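Local structure of phenol hydroxylase component phN (Pseudomonas stutzeri, 3U52) at residues D77-N82 with N217-T222; R420-E425 with D438-E443. The protein probably serves as the diiron-bearing hydroxylase subunit of a multicomponent phenol hydroxylase, which uses dioxygen to hydroxylate aromatic rings. All coordinates share one frame; numbering follows the deposited sequence.

Contact 1 of 2, residues D77-N82 with N217-T222; sequences DAFAQN and NGDMAT
F79 lays its ring against the first turn of helix 220-250. One face of the ring receives CB of A221, which stands 4.0 Å from the ring centroid. It lies 6° off the ring normal, so this is a centred CH-pi contact. The ring reaches that place because CG is anti to the backbone N (chi1 178°), which sends it toward helix 220-250. M220 also has CG anti to its backbone N, and the two side chains slide past each other in opposite directions. Their meeting is brief: CD1 of F79 comes within 3.9 Å of CB of M220. CD1 of F79 also lies 3.9 Å from the backbone N of A221. The thioether of M220 bends at chi3, and the side chain packs on N82 of a second copy of this protein. With an alanine here in place of F79, the methyl of A221 would probably lose its aromatic cover and a gap would open between the two helix ends.

D219 is the N-cap of helix 220-250. Its OD1 accepts a weak but nearly straight bond from T222 N (3.3 Å, 171°) and also a bond from the hydroxyl of Y152. On the other side of the contact, N82 ND2 donates back to the last turn of helix 58-81, to A78 O at 2.8 Å, tilted from the carbonyl plane. That carbonyl also accepts from N82 N. The arrangement is buried helix-end packing within the helical hydroxylase fold: the C-terminal turn of helix 58-81 meets the N-terminal first turn of helix 220-250.

Contact 2 of 2, residues R420-E425 with D438-E443; sequences RQIEHE and DIFKHE
The ring of F440 meets H424 and I422 from strand 420-424. The aromatic pair is T-shaped. F440 turns its edge toward the imidazole face of H424, with centroids 5.9 Å apart and planes at 90°. Both residues hold CG anti to the backbone N (chi1 176° for F440), which brings the rings toward each other between helix and strand. CG of E425 packs on one face of the H424 imidazole.

Apolar contacts add to this pair. CE2 of F440 lies 4.2 Å from CB of H424, which sits near the plane of the phenylalanine ring, at its edge. CG2 of I422 approaches the same CE2 obliquely, at 4.3 Å. Further out, CD1 of I422 lies 4.5 Å from CD of K441, where the lysine is exposed.

The segments belong to the YHS-domain region, where a two-stranded antiparallel hairpin packs beside a short helix near a four-cysteine zinc site. The F440 side chain is about 9 Å from the zinc. Rings of Y429 and F431, on the partner strand 427-431, also meet F440. The axes of strand 420-424 and helix 438-442 run nearly parallel, 11° apart, with a closest approach of 10.6 Å; side chains span that distance.

Charged groups tie the helix to itself and to its surroundings. K441 NZ forms a salt bridge with D438 OD1, one turn back, at 3.5 Å. The other carboxylate oxygen of D438, OD2, pairs with K319 and also bonds to the hydroxyl of Y320.

In the fold
Contact 1 closes before contact 2 opens along the chain. Their centres are 48 Å apart, on opposite sides of the chain's centre. The nearest atoms are about 29 Å apart, so they do not touch. They share no helix or strand. Contact 1 joins helices 58-81 and 220-250 in the hydroxylase family region, which also supplies the ligands of both iron sites. Contact 2 joins strand 417-424 and helix 434-442 in the YHS region, close to the zinc. Contact 1 also borders a second copy of the protein, and both contacts reach a chain of another protein. They lie in different family regions of one subunit, one with the iron ligands and one beside the zinc.

Contact 1 of 2, residues D77-N82 with N217-T222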
loop_
_atom_site.group_PDB
_atom_site.type_symbol
_atom_site.label_atom_id
_atom_site.label_comp_id
_atom_site.label_asym_id
_atom_site.label_seq_id
_atom_site.Cartn_x
_atom_site.Cartn_y
_atom_site.Cartn_z
ATOM N N ASP A 77 -6.117 -3.010 -3.264
ATOM C CA ASP A 77 -6.088 -4.461 -3.291
ATOM C C ASP A 77 -6.445 -5.060 -1.930
ATOM O O ASP A 77 -7.083 -6.107 -1.892
ATOM C CB ASP A 77 -4.713 -5.028 -3.687
ATOM C CG ASP A 77 -4.296 -4.689 -5.109
ATOM O OD1 ASP A 77 -3.069 -4.541 -5.295
ATOM O OD2 ASP A 77 -5.150 -4.593 -6.037
ATOM N N ALA A 78 -5.988 -4.440 -0.842
ATOM C CA ALA A 78 -6.255 -4.891 0.523
ATOM C C ALA A 78 -7.752 -4.755 0.861
ATOM O O ALA A 78 -8.340 -5.611 1.582
ATOM C CB ALA A 78 -5.457 -4.051 1.523
ATOM N N PHE A 79 -8.322 -3.652 0.396
ATOM C CA PHE A 79 -9.752 -3.364 0.546
ATOM C C PHE A 79 -10.578 -4.465 -0.078
ATOM O O PHE A 79 -11.475 -5.015 0.580
ATOM C CB PHE A 79 -10.070 -1.990 -0.071
ATOM C CG PHE A 79 -11.518 -1.605 -0.008
ATOM C CD1 PHE A 79 -12.034 -0.996 1.108
ATOM C CD2 PHE A 79 -12.358 -1.838 -1.104
ATOM C CE1 PHE A 79 -13.408 -0.621 1.164
ATOM C CE2 PHE A 79 -13.705 -1.471 -1.052
ATOM C CZ PHE A 79 -14.214 -0.868 0.080
ATOM N N ALA A 80 -10.257 -4.811 -1.328
ATOM C CA ALA A 80 -10.941 -5.838 -2.093
ATOM C C ALA A 80 -10.733 -7.253 -1.527
ATOM O O ALA A 80 -11.709 -8.019 -1.435
ATOM C CB ALA A 80 -10.494 -5.792 -3.573
ATOM N N GLN A 81 -9.473 -7.587 -1.197
ATOM C CA GLN A 81 -9.114 -8.891 -0.640
ATOM C C GLN A 81 -9.822 -9.123 0.712
ATOM O O GLN A 81 -10.250 -10.251 0.990
ATOM C CB GLN A 81 -7.570 -9.149 -0.634
ATOM C CG GLN A 81 -6.792 -9.221 0.726
ATOM C CD GLN A 81 -5.340 -8.511 0.720
ATOM O OE1 GLN A 81 -4.667 -8.397 -0.343
ATOM N NE2 GLN A 81 -4.879 -8.041 1.938
ATOM N N ASN A 82 -10.005 -8.050 1.490
ATOM C CA ASN A 82 -10.664 -8.110 2.798
ATOM C C ASN A 82 -12.154 -7.738 2.832
ATOM O O ASN A 82 -12.720 -7.496 3.908
ATOM C CB ASN A 82 -9.844 -7.350 3.840
ATOM C CG ASN A 82 -8.460 -7.998 4.040
ATOM O OD1 ASN A 82 -8.365 -9.119 4.552
ATOM N ND2 ASN A 82 -7.406 -7.333 3.556
ATOM N N ASN A 217 -18.235 7.198 6.936
ATOM C CA ASN A 217 -19.091 6.113 6.596
ATOM C C ASN A 217 -18.356 4.831 6.255
ATOM O O ASN A 217 -18.941 3.910 5.680
ATOM C CB ASN A 217 -20.092 6.533 5.505
ATOM C CG ASN A 217 -21.089 7.518 6.020
ATOM O OD1 ASN A 217 -22.136 7.129 6.544
ATOM N ND2 ASN A 217 -20.739 8.794 5.985
ATOM N N GLY A 218 -17.061 4.783 6.551
ATOM C CA GLY A 218 -16.326 3.514 6.522
ATOM C C GLY A 218 -15.819 3.077 5.169
ATOM O O GLY A 218 -15.460 1.874 4.953
ATOM N N ASP A 219 -15.748 4.036 4.247
ATOM C CA ASP A 219 -15.409 3.706 2.855
ATOM C C ASP A 219 -13.919 4.031 2.669
ATOM O O ASP A 219 -13.538 5.169 2.341
ATOM C CB ASP A 219 -16.315 4.500 1.903
ATOM C CG ASP A 219 -15.945 4.339 0.422
ATOM O OD1 ASP A 219 -15.156 3.439 0.054
ATOM O OD2 ASP A 219 -16.478 5.124 -0.395
ATOM N N MET A 220 -13.085 3.026 2.930
ATOM C CA MET A 220 -11.646 3.199 2.904
ATOM C C MET A 220 -11.110 3.475 1.513
ATOM O O MET A 220 -10.169 4.265 1.365
ATOM C CB MET A 220 -10.957 1.975 3.467
ATOM C CG MET A 220 -9.437 2.087 3.468
ATOM S SD MET A 220 -8.657 0.547 4.074
ATOM C CE MET A 220 -9.377 0.432 5.711
ATOM N N ALA A 221 -11.698 2.860 0.500
ATOM C CA ALA A 221 -11.272 3.107 -0.887
ATOM C C ALA A 221 -11.386 4.558 -1.316
ATOM O O ALA A 221 -10.435 5.150 -1.852
ATOM C CB ALA A 221 -12.036 2.204 -1.861
ATOM N N THR A 222 -12.566 5.131 -1.098
ATOM C CA THR A 222 -12.842 6.525 -1.484
ATOM C C THR A 222 -11.962 7.500 -0.649
ATOM O O THR A 222 -11.333 8.461 -1.186
ATOM C CB THR A 222 -14.389 6.809 -1.405
ATOM O OG1 THR A 222 -15.086 5.943 -2.331
ATOM C CG2 THR A 222 -14.752 8.304 -1.681
#

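Contact 2 of 2, residues R420-E425 with D438-E443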
loop_
_atom_site.group_PDB
_atom_site.type_symbol
_atom_site.label_atom_id
_atom_site.label_comp_id
_atom_site.label_asym_id
_atom_site.label_seq_id
_atom_site.Cartn_x
_atom_site.Cartn_y
_atom_site.Cartn_z
ATOM N N ARG A 420 -39.049 31.093 -15.271
ATOM C CA ARG A 420 -39.001 32.244 -16.187
ATOM C C ARG A 420 -39.170 31.728 -17.607
ATOM O O ARG A 420 -38.831 30.540 -17.901
ATOM C CB ARG A 420 -37.662 32.984 -16.078
ATOM C CG ARG A 420 -37.301 33.496 -14.701
ATOM C CD ARG A 420 -38.232 34.622 -14.243
ATOM N NE ARG A 420 -37.835 35.062 -12.895
ATOM C CZ ARG A 420 -38.411 34.681 -11.748
ATOM N NH1 ARG A 420 -39.445 33.842 -11.699
ATOM N NH2 ARG A 420 -37.937 35.153 -10.618
ATOM N N GLN A 421 -39.723 32.572 -18.494
ATOM C CA GLN A 421 -39.866 32.171 -19.912
ATOM C C GLN A 421 -39.682 33.372 -20.798
ATOM O O GLN A 421 -39.895 34.523 -20.380
ATOM C CB GLN A 421 -41.185 31.429 -20.233
ATOM C CG GLN A 421 -42.465 32.268 -20.337
ATOM C CD GLN A 421 -43.671 31.420 -20.641
ATOM O OE1 GLN A 421 -44.377 30.995 -19.726
ATOM N NE2 GLN A 421 -43.901 31.133 -21.919
ATOM N N ILE A 422 -39.274 33.100 -22.016
ATOM C CA ILE A 422 -38.925 34.153 -22.939
ATOM C C ILE A 422 -39.387 33.692 -24.322
ATOM O O ILE A 422 -39.710 32.521 -24.509
ATOM C CB ILE A 422 -37.391 34.446 -22.792
ATOM C CG1 ILE A 422 -37.096 35.902 -22.372
ATOM C CG2 ILE A 422 -36.495 33.689 -23.806
ATOM C CD1 ILE A 422 -36.738 36.939 -23.509
ATOM N N GLU A 423 -39.507 34.641 -25.244
ATOM C CA GLU A 423 -39.641 34.361 -26.661
ATOM C C GLU A 423 -38.347 34.785 -27.312
ATOM O O GLU A 423 -37.837 35.887 -27.059
ATOM C CB GLU A 423 -40.786 35.164 -27.257
ATOM C CG GLU A 423 -42.087 34.812 -26.666
ATOM C CD GLU A 423 -43.210 35.581 -27.299
ATOM O OE1 GLU A 423 -43.489 35.341 -28.513
ATOM O OE2 GLU A 423 -43.811 36.419 -26.582
ATOM N N HIS A 424 -37.780 33.875 -28.089
ATOM C CA HIS A 424 -36.592 34.200 -28.850
ATOM C C HIS A 424 -36.774 33.757 -30.306
ATOM O O HIS A 424 -36.854 32.545 -30.589
ATOM C CB HIS A 424 -35.355 33.514 -28.274
ATOM C CG HIS A 424 -34.093 33.913 -28.963
ATOM N ND1 HIS A 424 -33.464 33.108 -29.888
ATOM C CD2 HIS A 424 -33.358 35.052 -28.887
ATOM C CE1 HIS A 424 -32.400 33.733 -30.366
ATOM N NE2 HIS A 424 -32.308 34.909 -29.769
ATOM N N GLU A 425 -36.816 34.747 -31.204
ATOM C CA GLU A 425 -37.019 34.554 -32.641
ATOM C C GLU A 425 -38.164 33.611 -32.941
ATOM O O GLU A 425 -38.025 32.682 -33.724
ATOM C CB GLU A 425 -35.702 34.134 -33.328
ATOM C CG GLU A 425 -34.582 35.102 -32.907
ATOM C CD GLU A 425 -33.350 35.105 -33.805
ATOM O OE1 GLU A 425 -32.501 36.018 -33.640
ATOM O OE2 GLU A 425 -33.254 34.242 -34.698
ATOM N N ASP A 438 -30.499 34.855 -17.723
ATOM C CA ASP A 438 -29.490 35.807 -18.168
ATOM C C ASP A 438 -28.366 35.184 -18.974
ATOM O O ASP A 438 -27.825 35.808 -19.882
ATOM C CB ASP A 438 -28.864 36.534 -16.992
ATOM C CG ASP A 438 -29.778 37.599 -16.412
ATOM O OD1 ASP A 438 -30.920 37.789 -16.936
ATOM O OD2 ASP A 438 -29.345 38.210 -15.409
ATOM N N ILE A 439 -27.992 33.959 -18.628
ATOM C CA ILE A 439 -26.985 33.228 -19.386
ATOM C C ILE A 439 -27.553 32.977 -20.820
ATOM O O ILE A 439 -26.863 33.177 -21.844
ATOM C CB ILE A 439 -26.658 31.854 -18.681
ATOM C CG1 ILE A 439 -25.918 32.085 -17.376
ATOM C CG2 ILE A 439 -25.862 30.922 -19.631
ATOM C CD1 ILE A 439 -25.838 30.897 -16.489
ATOM N N PHE A 440 -28.804 32.544 -20.903
ATOM C CA PHE A 440 -29.384 32.208 -22.233
ATOM C C PHE A 440 -29.434 33.470 -23.095
ATOM O O PHE A 440 -29.126 33.440 -24.298
ATOM C CB PHE A 440 -30.775 31.635 -22.068
ATOM C CG PHE A 440 -31.478 31.360 -23.369
ATOM C CD1 PHE A 440 -31.411 30.106 -23.927
ATOM C CD2 PHE A 440 -32.173 32.375 -24.053
ATOM C CE1 PHE A 440 -32.051 29.818 -25.144
ATOM C CE2 PHE A 440 -32.824 32.107 -25.266
ATOM C CZ PHE A 440 -32.740 30.824 -25.823
ATOM N N LYS A 441 -29.810 34.586 -22.491
ATOM C CA LYS A 441 -29.998 35.840 -23.238
ATOM C C LYS A 441 -28.708 36.364 -23.828
ATOM O O LYS A 441 -28.733 36.975 -24.897
ATOM C CB LYS A 441 -30.672 36.920 -22.383
ATOM C CG LYS A 441 -32.121 36.560 -22.062
ATOM C CD LYS A 441 -32.899 37.651 -21.361
ATOM C CE LYS A 441 -32.097 38.280 -20.248
ATOM N NZ LYS A 441 -33.047 39.096 -19.401
ATOM N N HIS A 442 -27.583 36.128 -23.146
ATOM C CA HIS A 442 -26.289 36.516 -23.680
ATOM C C HIS A 442 -25.764 35.628 -24.844
ATOM O O HIS A 442 -25.030 36.128 -25.701
ATOM C CB HIS A 442 -25.251 36.700 -22.553
ATOM C CG HIS A 442 -24.001 37.407 -23.000
ATOM N ND1 HIS A 442 -22.798 36.756 -23.180
ATOM C CD2 HIS A 442 -23.776 38.704 -23.321
ATOM C CE1 HIS A 442 -21.887 37.616 -23.600
ATOM N NE2 HIS A 442 -22.452 38.805 -23.693
ATOM N N GLU A 443 -26.162 34.338 -24.895
ATOM C CA GLU A 443 -25.662 33.372 -25.883
ATOM C C GLU A 443 -26.783 32.462 -26.381
ATOM O O GLU A 443 -26.677 31.207 -26.290
ATOM C CB GLU A 443 -24.513 32.512 -25.308
ATOM C CG GLU A 443 -23.323 33.269 -24.874
ATOM C CD GLU A 443 -22.256 32.352 -24.225
ATOM O OE1 GLU A 443 -21.233 32.113 -24.943
ATOM O OE2 GLU A 443 -22.449 31.854 -23.043
#